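Serpin B3 (Homo sapiens, PDB 4ZK3) probably acts as a protease inhibitor of the serpin family, and is the source of the compact, aggregating Pso p27 assembly linked to psoriasis. Local coordinates at residues V305-G310 with L323-V328; Q185-F190 with K237-S242; F11-F16 with L382-F387; V245-E250 with E361-N366. One frame throughout, in Å; residues are numbered along the deposited sequence.

Interaction 1: V305-G310 with L323-V328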
# COMPACT_ATOMS: atom_id res chain seq x y z
N VAL A 305 -1.61 21.10 -0.02
CA VAL A 305 -1.75 22.12 -1.08
C VAL A 305 -0.48 22.87 -1.45
O VAL A 305 -0.19 23.02 -2.65
CB VAL A 305 -2.88 23.18 -0.85
CG1 VAL A 305 -4.10 22.84 -1.71
CG2 VAL A 305 -3.30 23.26 0.60
N ASP A 306 0.26 23.36 -0.46
CA ASP A 306 1.45 24.22 -0.75
C ASP A 306 2.49 23.49 -1.68
O ASP A 306 3.16 24.09 -2.54
CB ASP A 306 2.17 24.61 0.58
CG ASP A 306 1.38 25.67 1.45
OD1 ASP A 306 0.15 25.83 1.24
OD2 ASP A 306 2.02 26.26 2.39
N ILE A 307 2.62 22.17 -1.45
CA ILE A 307 3.60 21.31 -2.08
C ILE A 307 3.36 21.25 -3.57
O ILE A 307 4.30 21.02 -4.35
CB ILE A 307 3.54 19.90 -1.43
CG1 ILE A 307 4.66 19.01 -1.89
CG2 ILE A 307 2.25 19.18 -1.77
CD1 ILE A 307 5.97 19.33 -1.25
N PHE A 308 2.12 21.43 -4.00
CA PHE A 308 1.83 21.38 -5.46
C PHE A 308 1.75 22.76 -6.16
O PHE A 308 1.48 22.84 -7.36
CB PHE A 308 0.57 20.55 -5.76
CG PHE A 308 0.63 19.12 -5.23
CD1 PHE A 308 1.56 18.21 -5.73
CD2 PHE A 308 -0.25 18.70 -4.25
CE1 PHE A 308 1.61 16.91 -5.25
CE2 PHE A 308 -0.21 17.39 -3.78
CZ PHE A 308 0.73 16.51 -4.27
N ASN A 309 2.01 23.85 -5.44
CA ASN A 309 1.94 25.17 -6.04
C ASN A 309 3.06 26.06 -5.60
O ASN A 309 4.00 25.62 -4.89
CB ASN A 309 0.56 25.83 -5.75
CG ASN A 309 0.38 26.25 -4.30
OD1 ASN A 309 1.32 26.56 -3.57
ND2 ASN A 309 -0.88 26.25 -3.87
N GLY A 310 2.92 27.34 -5.99
CA GLY A 310 3.93 28.32 -5.83
C GLY A 310 4.32 28.59 -4.40
O GLY A 310 5.41 29.13 -4.20
N LEU A 323 11.57 24.62 -5.56
CA LEU A 323 11.10 23.25 -5.95
C LEU A 323 9.64 23.09 -5.65
O LEU A 323 9.20 23.51 -4.57
CB LEU A 323 11.87 22.15 -5.19
CG LEU A 323 13.10 21.59 -5.91
CD1 LEU A 323 13.91 20.71 -4.99
CD2 LEU A 323 12.69 20.82 -7.16
N VAL A 324 8.92 22.52 -6.61
CA VAL A 324 7.48 22.21 -6.51
C VAL A 324 7.25 20.80 -7.05
O VAL A 324 7.92 20.39 -8.00
CB VAL A 324 6.65 23.18 -7.37
CG1 VAL A 324 5.18 22.87 -7.24
CG2 VAL A 324 6.95 24.62 -6.95
N LEU A 325 6.32 20.05 -6.45
CA LEU A 325 5.97 18.73 -6.98
C LEU A 325 4.92 18.82 -8.07
O LEU A 325 3.82 19.44 -7.88
CB LEU A 325 5.46 17.79 -5.91
CG LEU A 325 6.36 17.55 -4.71
CD1 LEU A 325 5.72 16.52 -3.80
CD2 LEU A 325 7.75 17.15 -5.15
N SER A 326 5.25 18.19 -9.19
CA SER A 326 4.39 18.08 -10.35
C SER A 326 3.50 16.86 -10.30
O SER A 326 2.46 16.89 -10.89
CB SER A 326 5.22 18.07 -11.64
OG SER A 326 6.20 17.01 -11.71
N GLY A 327 3.89 15.77 -9.61
CA GLY A 327 2.98 14.62 -9.53
C GLY A 327 3.32 13.59 -8.44
O GLY A 327 4.38 13.60 -7.85
N VAL A 328 2.36 12.73 -8.16
CA VAL A 328 2.51 11.62 -7.21
C VAL A 328 1.68 10.49 -7.79
O VAL A 328 0.47 10.66 -8.00
CB VAL A 328 2.02 11.94 -5.79
CG1 VAL A 328 2.29 10.76 -4.83
CG2 VAL A 328 2.72 13.17 -5.27
O HOH W 1 2.16 21.15 -9.28
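I307 carries CG1 anti to its backbone N (chi1 -171°), while L325 has CG beside the backbone N and anti to the carbonyl carbon; these rotations bring the two branched side chains together obliquely. The meeting is tight, with I307 CG1 only 3.3 Å from L325 CD1, closer than carbon pairs usually pack. F308 CB leads off from the strand, yet the ring comes back with its rim facing it. CD1 on that rim lies 3.4 Å from L325 O and CE1 lies 3.9 Å from V328 CG2, both partners near the ring plane. I307 CG2 lies over one face of the same ring, offset toward the rim.

The backbones add one direct bond, from L325 N to I307 O (3.1 Å, 160° at the hydrogen). V324 CG1 packs on the same carbonyl, 3.5 Å from I307 O. A water spans the next pair of carbonyls, donating to F308 O at 2.6 Å and to L325 O at 2.8 Å, so L325 O meets both a water hydrogen and the phenyl rim.

This 3-10 turn at 306-308 follows helix 296-302, whose K296 and R300 also touch F308. On another flank, T49 of helix 47-57 packs on I307. L325 and V328 reach V349 of strand 340-351 too, and beside them S326 and G327 both face V350 in a classic beta bulge, where strand 325-336 pairs with that neighbour.

Interaction 2: Q185-F190 with K237-S242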
# COMPACT_ATOMS: atom_id res chain seq x y z
N GLN A 185 4.30 -18.02 1.13
CA GLN A 185 3.47 -19.22 1.21
C GLN A 185 2.44 -19.13 2.35
O GLN A 185 2.78 -18.69 3.43
CB GLN A 185 4.36 -20.43 1.50
CG GLN A 185 5.42 -20.77 0.43
CD GLN A 185 6.42 -21.83 0.91
OE1 GLN A 185 6.09 -22.73 1.68
NE2 GLN A 185 7.65 -21.71 0.48
N TRP A 186 1.20 -19.61 2.10
CA TRP A 186 0.21 -19.80 3.14
C TRP A 186 0.80 -20.75 4.10
O TRP A 186 1.54 -21.63 3.70
CB TRP A 186 -1.07 -20.43 2.59
CG TRP A 186 -1.83 -19.61 1.67
CD1 TRP A 186 -2.17 -19.95 0.39
CD2 TRP A 186 -2.32 -18.26 1.86
NE1 TRP A 186 -2.85 -18.93 -0.22
CE2 TRP A 186 -2.98 -17.89 0.65
CE3 TRP A 186 -2.26 -17.32 2.91
CZ2 TRP A 186 -3.58 -16.62 0.47
CZ3 TRP A 186 -2.84 -16.11 2.74
CH2 TRP A 186 -3.50 -15.75 1.54
N GLU A 187 0.50 -20.57 5.37
CA GLU A 187 0.87 -21.55 6.34
C GLU A 187 0.20 -22.94 6.05
O GLU A 187 0.89 -23.97 6.16
CB GLU A 187 0.50 -21.07 7.74
CG GLU A 187 0.60 -22.16 8.82
CD GLU A 187 0.33 -21.60 10.19
OE1 GLU A 187 -0.80 -21.22 10.47
OE2 GLU A 187 1.28 -21.47 10.96
N LYS A 188 -1.10 -22.91 5.76
CA LYS A 188 -1.88 -24.04 5.26
C LYS A 188 -2.29 -23.82 3.82
O LYS A 188 -3.26 -23.07 3.51
CB LYS A 188 -3.10 -24.22 6.10
CG LYS A 188 -2.77 -24.67 7.52
CD LYS A 188 -3.94 -24.55 8.50
CE LYS A 188 -3.49 -24.48 9.97
NZ LYS A 188 -4.58 -24.01 10.90
N LYS A 189 -1.56 -24.44 2.92
CA LYS A 189 -1.82 -24.30 1.50
C LYS A 189 -3.18 -24.86 1.09
O LYS A 189 -3.77 -25.62 1.79
CB LYS A 189 -0.72 -24.93 0.71
CG LYS A 189 0.57 -24.17 0.86
CD LYS A 189 1.63 -24.66 -0.10
CE LYS A 189 2.92 -23.88 0.12
NZ LYS A 189 3.74 -24.01 -1.11
N PHE A 190 -3.72 -24.35 -0.01
CA PHE A 190 -4.92 -24.91 -0.56
C PHE A 190 -4.50 -26.08 -1.44
O PHE A 190 -3.44 -26.02 -2.01
CB PHE A 190 -5.62 -23.88 -1.40
CG PHE A 190 -6.26 -22.78 -0.59
CD1 PHE A 190 -5.51 -21.64 -0.22
CD2 PHE A 190 -7.59 -22.87 -0.20
CE1 PHE A 190 -6.09 -20.62 0.52
CE2 PHE A 190 -8.18 -21.84 0.55
CZ PHE A 190 -7.44 -20.71 0.90
N LYS A 237 3.12 -18.68 6.21
CA LYS A 237 4.03 -19.60 6.89
C LYS A 237 5.12 -18.84 7.62
O LYS A 237 5.79 -17.99 7.02
CB LYS A 237 4.64 -20.56 5.88
CG LYS A 237 5.44 -21.69 6.52
CD LYS A 237 6.06 -22.59 5.46
CE LYS A 237 7.10 -23.54 6.08
NZ LYS A 237 6.81 -24.88 5.54
N GLY A 238 5.32 -19.22 8.89
CA GLY A 238 6.24 -18.56 9.84
C GLY A 238 5.48 -17.62 10.75
O GLY A 238 6.02 -17.19 11.73
N LYS A 239 4.24 -17.28 10.39
CA LYS A 239 3.40 -16.33 11.09
C LYS A 239 4.02 -14.93 11.26
O LYS A 239 3.61 -14.18 12.12
CB LYS A 239 2.96 -16.87 12.45
CG LYS A 239 2.21 -18.21 12.45
CD LYS A 239 1.73 -18.51 13.89
CE LYS A 239 1.70 -19.99 14.24
NZ LYS A 239 0.51 -20.59 13.58
N ASP A 240 4.94 -14.51 10.42
CA ASP A 240 5.40 -13.10 10.52
C ASP A 240 4.36 -12.11 9.93
O ASP A 240 4.28 -10.91 10.36
CB ASP A 240 6.77 -12.95 9.87
CG ASP A 240 7.88 -13.64 10.71
OD1 ASP A 240 7.59 -13.95 11.89
OD2 ASP A 240 8.96 -13.92 10.16
N LEU A 241 3.61 -12.63 8.96
CA LEU A 241 2.63 -11.89 8.22
C LEU A 241 1.33 -12.68 8.10
O LEU A 241 1.32 -13.90 8.19
CB LEU A 241 3.19 -11.56 6.84
CG LEU A 241 4.32 -10.53 6.83
CD1 LEU A 241 5.62 -11.20 6.47
CD2 LEU A 241 4.03 -9.42 5.82
N SER A 242 0.23 -11.96 7.95
CA SER A 242 -1.07 -12.59 7.71
C SER A 242 -1.88 -11.78 6.71
O SER A 242 -1.69 -10.60 6.54
CB SER A 242 -1.87 -12.63 8.99
OG SER A 242 -1.37 -13.52 9.90
O HOH W 2 3.81 -21.28 10.29
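K237 is joined to Q185 through the backbone: its N donates to Q185 O over 2.8 Å in a nearly straight bond (174° at the hydrogen). Its side chain runs beside that of Q185 in the same direction, K237 CD passing 3.8 Å from Q185 OE1, while K237 CB leans on Q185 O and E187 CA. G238 reaches E187 through a water, which accepts from G238 N at 2.9 Å and donates to E187 OE2 at 2.6 Å. The contact borders what serpin studies call the breach, the top of the central sheet where the reactive-centre loop starts to insert; W186, next to Q185 and E187, bonds there through NE1 to T337 O and lays its ring nearly parallel to that of Y236. K239 then supplies the charge. Bends in the outer part of its chain, the last placing NZ (chi4 -76°), turn the ammonium to E187 OE2 at 2.9 Å, on the syn side of the carboxylate; a weak second bond runs from NZ to E187 OE1 at 3.4 Å. One carboxylate oxygen, OE2, thus serves both lysine and water. Just before strand 241-248 begins, D240 forms salt bridges with K377 and K94.

Interaction 3: F11-F16 with L382-F387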
# COMPACT_ATOMS: atom_id res chain seq x y z
N PHE A 11 -4.17 7.11 7.80
CA PHE A 11 -3.88 7.58 6.45
C PHE A 11 -4.40 6.60 5.42
O PHE A 11 -5.04 7.02 4.43
CB PHE A 11 -2.36 7.81 6.30
CG PHE A 11 -1.94 8.25 4.95
CD1 PHE A 11 -2.48 9.34 4.35
CD2 PHE A 11 -0.90 7.56 4.28
CE1 PHE A 11 -2.05 9.78 3.10
CE2 PHE A 11 -0.48 7.97 3.02
CZ PHE A 11 -1.06 9.09 2.42
N MET A 12 -4.20 5.31 5.67
CA MET A 12 -4.76 4.24 4.82
C MET A 12 -6.30 4.38 4.64
O MET A 12 -6.80 4.33 3.51
CB MET A 12 -4.40 2.83 5.37
CG MET A 12 -4.98 1.61 4.60
SD MET A 12 -4.74 0.13 5.57
CE MET A 12 -6.27 0.20 6.51
N PHE A 13 -7.05 4.60 5.72
CA PHE A 13 -8.50 4.80 5.55
C PHE A 13 -8.86 6.13 4.87
O PHE A 13 -9.84 6.18 4.08
CB PHE A 13 -9.24 4.64 6.86
CG PHE A 13 -9.38 3.21 7.27
CD1 PHE A 13 -10.19 2.37 6.54
CD2 PHE A 13 -8.64 2.69 8.34
CE1 PHE A 13 -10.32 1.03 6.89
CE2 PHE A 13 -8.76 1.36 8.70
CZ PHE A 13 -9.60 0.52 7.97
N ASP A 14 -8.07 7.17 5.13
CA ASP A 14 -8.33 8.45 4.51
C ASP A 14 -8.14 8.24 3.01
O ASP A 14 -8.88 8.82 2.19
CB ASP A 14 -7.44 9.58 4.97
CG ASP A 14 -7.55 9.86 6.46
OD1 ASP A 14 -8.46 9.35 7.16
OD2 ASP A 14 -6.66 10.58 6.93
N LEU A 15 -7.18 7.39 2.63
CA LEU A 15 -7.01 7.13 1.19
C LEU A 15 -8.18 6.40 0.62
O LEU A 15 -8.65 6.73 -0.48
CB LEU A 15 -5.73 6.36 0.86
CG LEU A 15 -4.45 7.16 1.00
CD1 LEU A 15 -3.24 6.21 0.99
CD2 LEU A 15 -4.21 8.25 0.02
N PHE A 16 -8.60 5.38 1.33
CA PHE A 16 -9.63 4.48 0.86
C PHE A 16 -10.92 5.23 0.49
O PHE A 16 -11.52 4.94 -0.54
CB PHE A 16 -9.91 3.41 1.91
CG PHE A 16 -10.86 2.37 1.44
CD1 PHE A 16 -10.45 1.35 0.62
CD2 PHE A 16 -12.21 2.45 1.75
CE1 PHE A 16 -11.34 0.40 0.16
CE2 PHE A 16 -13.11 1.50 1.30
CZ PHE A 16 -12.68 0.50 0.48
N LEU A 382 0.59 -3.38 5.28
CA LEU A 382 1.46 -3.13 4.12
C LEU A 382 0.67 -2.90 2.82
O LEU A 382 1.13 -2.14 1.94
CB LEU A 382 2.41 -4.31 3.93
CG LEU A 382 3.31 -4.63 5.15
CD1 LEU A 382 4.09 -5.90 4.94
CD2 LEU A 382 4.19 -3.53 5.62
N PHE A 383 -0.46 -3.61 2.70
CA PHE A 383 -1.27 -3.59 1.50
C PHE A 383 -2.72 -3.72 1.93
O PHE A 383 -3.02 -4.46 2.91
CB PHE A 383 -1.00 -4.77 0.53
CG PHE A 383 0.45 -4.90 0.04
CD1 PHE A 383 0.90 -4.25 -1.11
CD2 PHE A 383 1.34 -5.74 0.75
CE1 PHE A 383 2.22 -4.44 -1.56
CE2 PHE A 383 2.67 -5.88 0.35
CZ PHE A 383 3.11 -5.24 -0.82
N TYR A 384 -3.60 -3.04 1.19
CA TYR A 384 -5.03 -3.00 1.54
C TYR A 384 -5.85 -2.95 0.26
O TYR A 384 -5.46 -2.31 -0.70
CB TYR A 384 -5.37 -1.76 2.41
CG TYR A 384 -6.75 -1.74 2.99
CD1 TYR A 384 -7.81 -1.20 2.29
CD2 TYR A 384 -7.02 -2.31 4.24
CE1 TYR A 384 -9.07 -1.17 2.83
CE2 TYR A 384 -8.30 -2.32 4.78
CZ TYR A 384 -9.32 -1.79 4.05
OH TYR A 384 -10.59 -1.74 4.58
N GLY A 385 -7.00 -3.61 0.29
CA GLY A 385 -7.77 -3.75 -0.92
C GLY A 385 -9.21 -4.13 -0.77
O GLY A 385 -9.67 -4.54 0.30
N ARG A 386 -9.92 -3.95 -1.87
CA ARG A 386 -11.30 -4.40 -2.00
C ARG A 386 -11.42 -5.18 -3.29
O ARG A 386 -10.97 -4.70 -4.38
CB ARG A 386 -12.28 -3.24 -2.08
CG ARG A 386 -13.70 -3.74 -2.45
CD ARG A 386 -14.67 -2.62 -2.55
NE ARG A 386 -14.52 -1.90 -3.76
CZ ARG A 386 -14.92 -0.64 -3.98
NH1 ARG A 386 -15.45 0.12 -3.04
NH2 ARG A 386 -14.76 -0.12 -5.18
N PHE A 387 -11.92 -6.39 -3.17
CA PHE A 387 -12.23 -7.24 -4.33
C PHE A 387 -13.73 -7.26 -4.58
O PHE A 387 -14.45 -7.87 -3.82
CB PHE A 387 -11.81 -8.67 -4.05
CG PHE A 387 -11.87 -9.56 -5.27
CD1 PHE A 387 -10.99 -9.35 -6.33
CD2 PHE A 387 -12.84 -10.58 -5.37
CE1 PHE A 387 -11.04 -10.17 -7.45
CE2 PHE A 387 -12.87 -11.41 -6.48
CZ PHE A 387 -11.97 -11.19 -7.52
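Y384 reaches from its strand to helix 11-16 and meets three helix side chains between CB and its hydroxyl. Its CB lies against M12 SD and CG. CG of the tyrosine, anti to the backbone N (chi1 -171°), sends the ring toward the helix, and here the methionine sulfur makes an oblique Met-aromatic contact, M12 SD being 4.3 Å from the ring centroid. Farther along one side of the ring, CD2 meets M12 CE at 3.5 Å, and CE2 is touched by the same methyl. The opposite side belongs to F16: Y384 CE1 approaches F16 CD1 to 3.6 Å. The two planes stand at 84° with centroids 5.5 Å apart, an offset edge-to-face pair in which the tyrosine supplies the edge. At the tip, CZ and the hydroxyl come to F13, Y384 OH lying 3.6 Å from F13 CE1. M12 CE also lies over one face of the F13 ring, near the rim, so a single methyl packs on two aromatic residues. Two residues on, R386 CB touches the edge of the F16 ring.

F13, F16 and Y384 thus form an aromatic cluster near the centre of the molecule, where segment 11-16 of helix 4-19 packs over segment 382-387 and runs roughly the same way, their axes 31° apart. L261 packs on F13 and Y384, L370 of strand 369-375 on F16 and Y384. Strand 380-387 runs antiparallel between 27-29 and 369-375, and Y29 of the former bonds through its hydroxyl to M12 O.

Interaction 4: V245-E250 with E361-N366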
# COMPACT_ATOMS: atom_id res chain seq x y z
N VAL A 245 -9.18 -10.92 6.19
CA VAL A 245 -10.29 -10.74 5.23
C VAL A 245 -11.57 -10.39 6.02
O VAL A 245 -11.83 -10.98 7.06
CB VAL A 245 -10.55 -12.02 4.40
CG1 VAL A 245 -11.75 -11.87 3.49
CG2 VAL A 245 -9.35 -12.41 3.57
N LEU A 246 -12.31 -9.41 5.51
CA LEU A 246 -13.58 -8.99 6.07
C LEU A 246 -14.66 -9.18 5.04
O LEU A 246 -14.65 -8.54 3.96
CB LEU A 246 -13.50 -7.54 6.51
CG LEU A 246 -12.53 -7.27 7.67
CD1 LEU A 246 -11.23 -6.72 7.14
CD2 LEU A 246 -13.10 -6.32 8.72
N LEU A 247 -15.60 -10.10 5.37
CA LEU A 247 -16.66 -10.58 4.50
C LEU A 247 -18.05 -10.15 5.00
O LEU A 247 -18.44 -10.59 6.07
CB LEU A 247 -16.58 -12.11 4.46
CG LEU A 247 -17.58 -12.76 3.51
CD1 LEU A 247 -17.31 -12.33 2.06
CD2 LEU A 247 -17.54 -14.25 3.67
N PRO A 248 -18.76 -9.27 4.27
CA PRO A 248 -20.13 -8.95 4.73
C PRO A 248 -20.96 -10.23 4.74
O PRO A 248 -20.75 -11.10 3.85
CB PRO A 248 -20.65 -7.97 3.67
CG PRO A 248 -19.37 -7.36 3.09
CD PRO A 248 -18.35 -8.45 3.13
N ASN A 249 -21.87 -10.37 5.71
CA ASN A 249 -22.76 -11.58 5.79
C ASN A 249 -23.70 -11.62 4.60
O ASN A 249 -23.99 -12.68 4.10
CB ASN A 249 -23.63 -11.59 7.03
CG ASN A 249 -22.84 -11.62 8.29
OD1 ASN A 249 -21.71 -12.12 8.30
ND2 ASN A 249 -23.42 -11.10 9.39
N GLU A 250 -24.15 -10.45 4.17
CA GLU A 250 -25.03 -10.30 3.00
C GLU A 250 -24.32 -9.77 1.74
O GLU A 250 -23.52 -8.84 1.81
CB GLU A 250 -26.21 -9.37 3.37
CG GLU A 250 -27.15 -9.94 4.42
CD GLU A 250 -27.65 -11.34 4.03
OE1 GLU A 250 -27.98 -11.54 2.83
OE2 GLU A 250 -27.71 -12.25 4.89
N GLU A 361 -18.43 -23.12 11.06
CA GLU A 361 -18.44 -21.78 10.46
C GLU A 361 -18.07 -21.85 8.98
O GLU A 361 -17.12 -22.52 8.58
CB GLU A 361 -17.45 -20.81 11.13
CG GLU A 361 -17.90 -20.09 12.40
CD GLU A 361 -19.31 -19.54 12.33
OE1 GLU A 361 -19.69 -18.85 11.35
OE2 GLU A 361 -20.04 -19.80 13.30
N GLU A 362 -18.80 -21.07 8.20
CA GLU A 362 -18.51 -20.90 6.79
C GLU A 362 -17.96 -19.50 6.57
O GLU A 362 -18.45 -18.54 7.17
CB GLU A 362 -19.78 -21.09 5.97
CG GLU A 362 -20.37 -22.49 6.12
CD GLU A 362 -21.29 -22.83 4.99
OE1 GLU A 362 -21.84 -21.88 4.41
OE2 GLU A 362 -21.42 -24.02 4.67
N PHE A 363 -16.96 -19.41 5.68
CA PHE A 363 -16.40 -18.14 5.22
C PHE A 363 -16.20 -18.24 3.70
O PHE A 363 -15.15 -18.65 3.20
CB PHE A 363 -15.08 -17.87 5.97
CG PHE A 363 -14.64 -16.45 5.93
CD1 PHE A 363 -15.01 -15.56 6.90
CD2 PHE A 363 -13.80 -16.01 4.91
CE1 PHE A 363 -14.59 -14.25 6.85
CE2 PHE A 363 -13.37 -14.69 4.85
CZ PHE A 363 -13.79 -13.80 5.81
N HIS A 364 -17.23 -17.87 2.96
CA HIS A 364 -17.27 -18.06 1.54
C HIS A 364 -17.20 -16.76 0.84
O HIS A 364 -18.18 -16.11 0.70
CB HIS A 364 -18.58 -18.72 1.15
CG HIS A 364 -18.68 -20.15 1.55
ND1 HIS A 364 -19.79 -20.93 1.27
CD2 HIS A 364 -17.81 -20.95 2.21
CE1 HIS A 364 -19.60 -22.15 1.75
NE2 HIS A 364 -18.41 -22.19 2.33
N CYS A 365 -16.03 -16.44 0.30
CA CYS A 365 -15.81 -15.18 -0.38
C CYS A 365 -16.28 -15.22 -1.84
O CYS A 365 -15.46 -15.22 -2.75
CB CYS A 365 -14.32 -14.86 -0.29
SG CYS A 365 -13.77 -14.70 1.41
N ASN A 366 -17.61 -15.26 -2.04
CA ASN A 366 -18.19 -15.32 -3.35
C ASN A 366 -19.02 -14.09 -3.59
O ASN A 366 -19.90 -14.12 -4.42
CB ASN A 366 -19.01 -16.59 -3.58
CG ASN A 366 -20.07 -16.81 -2.52
OD1 ASN A 366 -20.56 -15.88 -1.87
ND2 ASN A 366 -20.45 -18.05 -2.35
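V245 opens the contact by setting CG1, anti to its backbone N (chi1 176°), against the edge of the F363 ring. V245 CG1 lies close to the ring plane, 3.5 Å from F363 CE2, and the same methyl touches C365 SG at 4.1 Å. L246 points its side chain from the opposite side of the strand, onto V231 and F372. With the alternation of the strand, L247 faces the contact and takes the ring from above: its CD2 sits 4.1 Å from the F363 centroid and 1° off the ring normal, a centred CH-pi contact. L247 CB reaches the tip of that ring, 3.5 Å from F363 CZ. One phenyl is gripped at an edge by valine and over a face by leucine. Both leucine methyls also lean on the backbone beyond the ring, L247 CD2 at 3.6 Å from H364 O and L247 CD1 at 4.0 Å from C365 CA. There the chain bends in an inverse gamma turn centred on C365, closed by N366 N bonding to H364 O.

The two strands cross at 97° and share no hydrogen bond; V245 and L247 pack on F363, C365 SG and the H364-C365 backbone. Strand 361-364 pairs in parallel with 276-294, strand 241-248 antiparallel with 229-235 and 369-375: this is the serpin meeting of sheets B and C, on the segment that follows the reactive-centre loop.

How the interactions relate
Interaction 3, which joins the two ends of the chain, encloses the other three in sequence; interaction 2 closes before both interactions 1 and 4 open, and interaction 1 is nested within interaction 4. In space, interaction 3 is the most central, its centre 24, 22 and 19 Å from those of interactions 1, 2 and 4. Interaction 1 lies across the chain's centre from interactions 2 and 4, about 41 and 42 Å away between centres. Interactions 2 and 4 share strand 241-248, and L241 CD2 of interaction 2 packs on L382 CD1 of interaction 3 at 3.6 Å. Strand 340-351, lying between 174-185 and 325-336, links the two poles, consistent with an inserted reactive-centre loop.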